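Long-range contact in hyaluronidase (Thermobaculum terrenum, PDB 5DIY), which probably removes O-linked N-acetylglucosamine from modified proteins by hydrolysis, as a bacterial member of glycoside hydrolase family 84: residues F27-Q31 / K70-I76. Residues are numbered along the deposited sequence; the frame is centred on the assembly and turned at random.
Sequences FEFMQ and KAGSCGI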
loop_
_atom_site.group_PDB
_atom_site.type_symbol
_atom_site.label_atom_id
_atom_site.label_comp_id
_atom_site.label_asym_id
_atom_site.label_seq_id
_atom_site.Cartn_x
_atom_site.Cartn_y
_atom_site.Cartn_z
ATOM N N PHE C 27 0.328 11.739 14.846
ATOM C CA PHE C 27 -0.844 12.429 15.408
ATOM C C PHE C 27 -0.805 13.935 15.143
ATOM O O PHE C 27 -1.853 14.547 14.914
ATOM C CB PHE C 27 -1.017 12.161 16.913
ATOM C CG PHE C 27 -1.297 10.716 17.273
ATOM C CD1 PHE C 27 -1.760 9.785 16.333
ATOM C CD2 PHE C 27 -1.126 10.293 18.585
ATOM C CE1 PHE C 27 -2.015 8.470 16.699
ATOM C CE2 PHE C 27 -1.381 8.975 18.954
ATOM C CZ PHE C 27 -1.824 8.062 18.010
ATOM N N GLU C 28 0.392 14.522 15.160
ATOM C CA GLU C 28 0.567 15.937 14.798
ATOM C C GLU C 28 0.288 16.171 13.311
ATOM O O GLU C 28 -0.410 17.120 12.958
ATOM C CB GLU C 28 1.968 16.433 15.166
ATOM C CG GLU C 28 2.195 16.507 16.672
ATOM C CD GLU C 28 3.638 16.771 17.073
ATOM O OE1 GLU C 28 4.558 16.637 16.232
ATOM O OE2 GLU C 28 3.853 17.101 18.257
ATOM N N PHE C 29 0.823 15.305 12.448
ATOM C CA PHE C 29 0.495 15.328 11.014
ATOM C C PHE C 29 -1.017 15.178 10.772
ATOM O O PHE C 29 -1.596 15.896 9.946
ATOM C CB PHE C 29 1.273 14.239 10.260
ATOM C CG PHE C 29 0.839 14.057 8.827
ATOM C CD1 PHE C 29 1.384 14.840 7.814
ATOM C CD2 PHE C 29 -0.116 13.097 8.490
ATOM C CE1 PHE C 29 0.978 14.674 6.495
ATOM C CE2 PHE C 29 -0.524 12.930 7.172
ATOM C CZ PHE C 29 0.026 13.721 6.173
ATOM N N MET C 30 -1.645 14.252 11.494
ATOM C CA MET C 30 -3.098 14.053 11.404
ATOM C C MET C 30 -3.884 15.326 11.746
ATOM O O MET C 30 -4.795 15.709 11.008
ATOM C CB MET C 30 -3.546 12.888 12.299
ATOM C CG MET C 30 -3.212 11.522 11.728
ATOM S SD MET C 30 -3.491 10.182 12.895
ATOM C CE MET C 30 -5.271 10.001 12.778
ATOM N N GLN C 31 -3.519 15.992 12.844
ATOM C CA GLN C 31 -4.199 17.236 13.231
ATOM C C GLN C 31 -3.994 18.344 12.197
ATOM O O GLN C 31 -4.944 19.072 11.892
ATOM C CB GLN C 31 -3.768 17.734 14.614
ATOM C CG GLN C 31 -4.534 18.984 15.056
ATOM C CD GLN C 31 -4.233 19.412 16.480
ATOM O OE1 GLN C 31 -3.113 19.252 16.970
ATOM N NE2 GLN C 31 -5.233 19.985 17.146
ATOM N N LYS C 70 -1.919 12.058 23.764
ATOM C CA LYS C 70 -1.499 12.811 22.576
ATOM C C LYS C 70 -2.631 12.890 21.548
ATOM O O LYS C 70 -2.917 13.967 21.022
ATOM C CB LYS C 70 -0.243 12.198 21.944
ATOM C CG LYS C 70 0.358 13.003 20.790
ATOM C CD LYS C 70 0.906 14.343 21.252
ATOM C CE LYS C 70 1.608 15.075 20.121
ATOM N NZ LYS C 70 2.231 16.341 20.601
ATOM N N ALA C 71 -3.268 11.747 21.284
ATOM C CA ALA C 71 -4.434 11.676 20.400
ATOM C C ALA C 71 -5.516 12.676 20.800
ATOM O O ALA C 71 -6.024 13.424 19.956
ATOM C CB ALA C 71 -5.003 10.263 20.396
ATOM N N GLY C 72 -5.857 12.693 22.086
ATOM C CA GLY C 72 -6.856 13.617 22.608
ATOM C C GLY C 72 -6.466 15.066 22.415
ATOM O O GLY C 72 -7.278 15.876 21.966
ATOM N N SER C 73 -5.212 15.389 22.735
ATOM C CA SER C 73 -4.682 16.749 22.538
ATOM C C SER C 73 -4.635 17.169 21.061
ATOM O O SER C 73 -4.633 18.358 20.764
ATOM C CB SER C 73 -3.285 16.890 23.167
ATOM O OG SER C 73 -2.306 16.157 22.444
ATOM N N CYS C 74 -4.587 16.192 20.150
ATOM C CA CYS C 74 -4.595 16.441 18.700
ATOM C C CYS C 74 -5.971 16.292 18.024
ATOM O O CYS C 74 -6.060 16.324 16.796
ATOM C CB CYS C 74 -3.568 15.526 18.022
ATOM S SG CYS C 74 -1.862 15.922 18.458
ATOM N N GLY C 75 -7.036 16.154 18.811
ATOM C CA GLY C 75 -8.394 16.016 18.277
ATOM C C GLY C 75 -8.651 14.682 17.597
ATOM O O GLY C 75 -9.510 14.593 16.727
ATOM N N ILE C 76 -7.910 13.656 18.012
ATOM C CA ILE C 76 -7.968 12.322 17.428
ATOM C C ILE C 76 -8.708 11.393 18.387
ATOM O O ILE C 76 -8.355 11.321 19.561
ATOM C CB ILE C 76 -6.553 11.719 17.213
ATOM C CG1 ILE C 76 -5.575 12.731 16.593
ATOM C CG2 ILE C 76 -6.628 10.443 16.385
ATOM C CD1 ILE C 76 -5.995 13.279 15.256
#
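Glu-28 and Lys-70 form a salt bridge between the first two outer helices of the TIM barrel, 20-32 and 58-73, with Lys-70 NZ 3.0 Å from Glu-28 OE2. The ammonium meets OE2 on its anti side, 24° out of the carboxylate plane. In Lys-70, chi1 (-174°) sets CG opposite the backbone N and the chain bends at chi2, so that its aliphatic part passes the Phe-27 ring and beyond the bend runs straight to the carboxylate. Its CG lies 3.8 Å from Phe-27 CD2, near the ring plane, and CB also sits at that edge. With an alanine here, the Glu-28 carboxylate would probably lose this counter-charge and the edge of the Phe-27 ring part of its cover. Lys-70 O accepts from both Ser-73 OG and Cys-74 N at the C-terminal end of its helix. That helix ends in a Schellman motif: Ile-76 N bonds Ala-71 O and Gly-75 N bonds Gly-72 O, with Gly-75 at positive phi as the C-prime residue. The turn leads into barrel strand 77-82. At this end the extended side chain of Gln-31 runs alongside the Cys-74 backbone, its CB 3.5 Å from Cys-74 O, while Cys-74 directs its CB toward Phe-27 O. Deeper in, the methyl of Ala-71 lies over one face of the Phe-27 ring, 4.1 Å from CE2, and Tyr-38 of strand 37-40 packs edge-to-face with the same ring. Tyr-38 also touches Met-30 and Ile-76, so helix 20-32 and the turn after helix 58-73 both pack on strand 37-40. The side chains of Met-30 and Ile-76 cross at about a right angle; the bend at chi3 (79°) brings Met-30 CE to 3.9 Å from Ile-76 CG2, while Ile-76 CD1 rests against Met-30 CB.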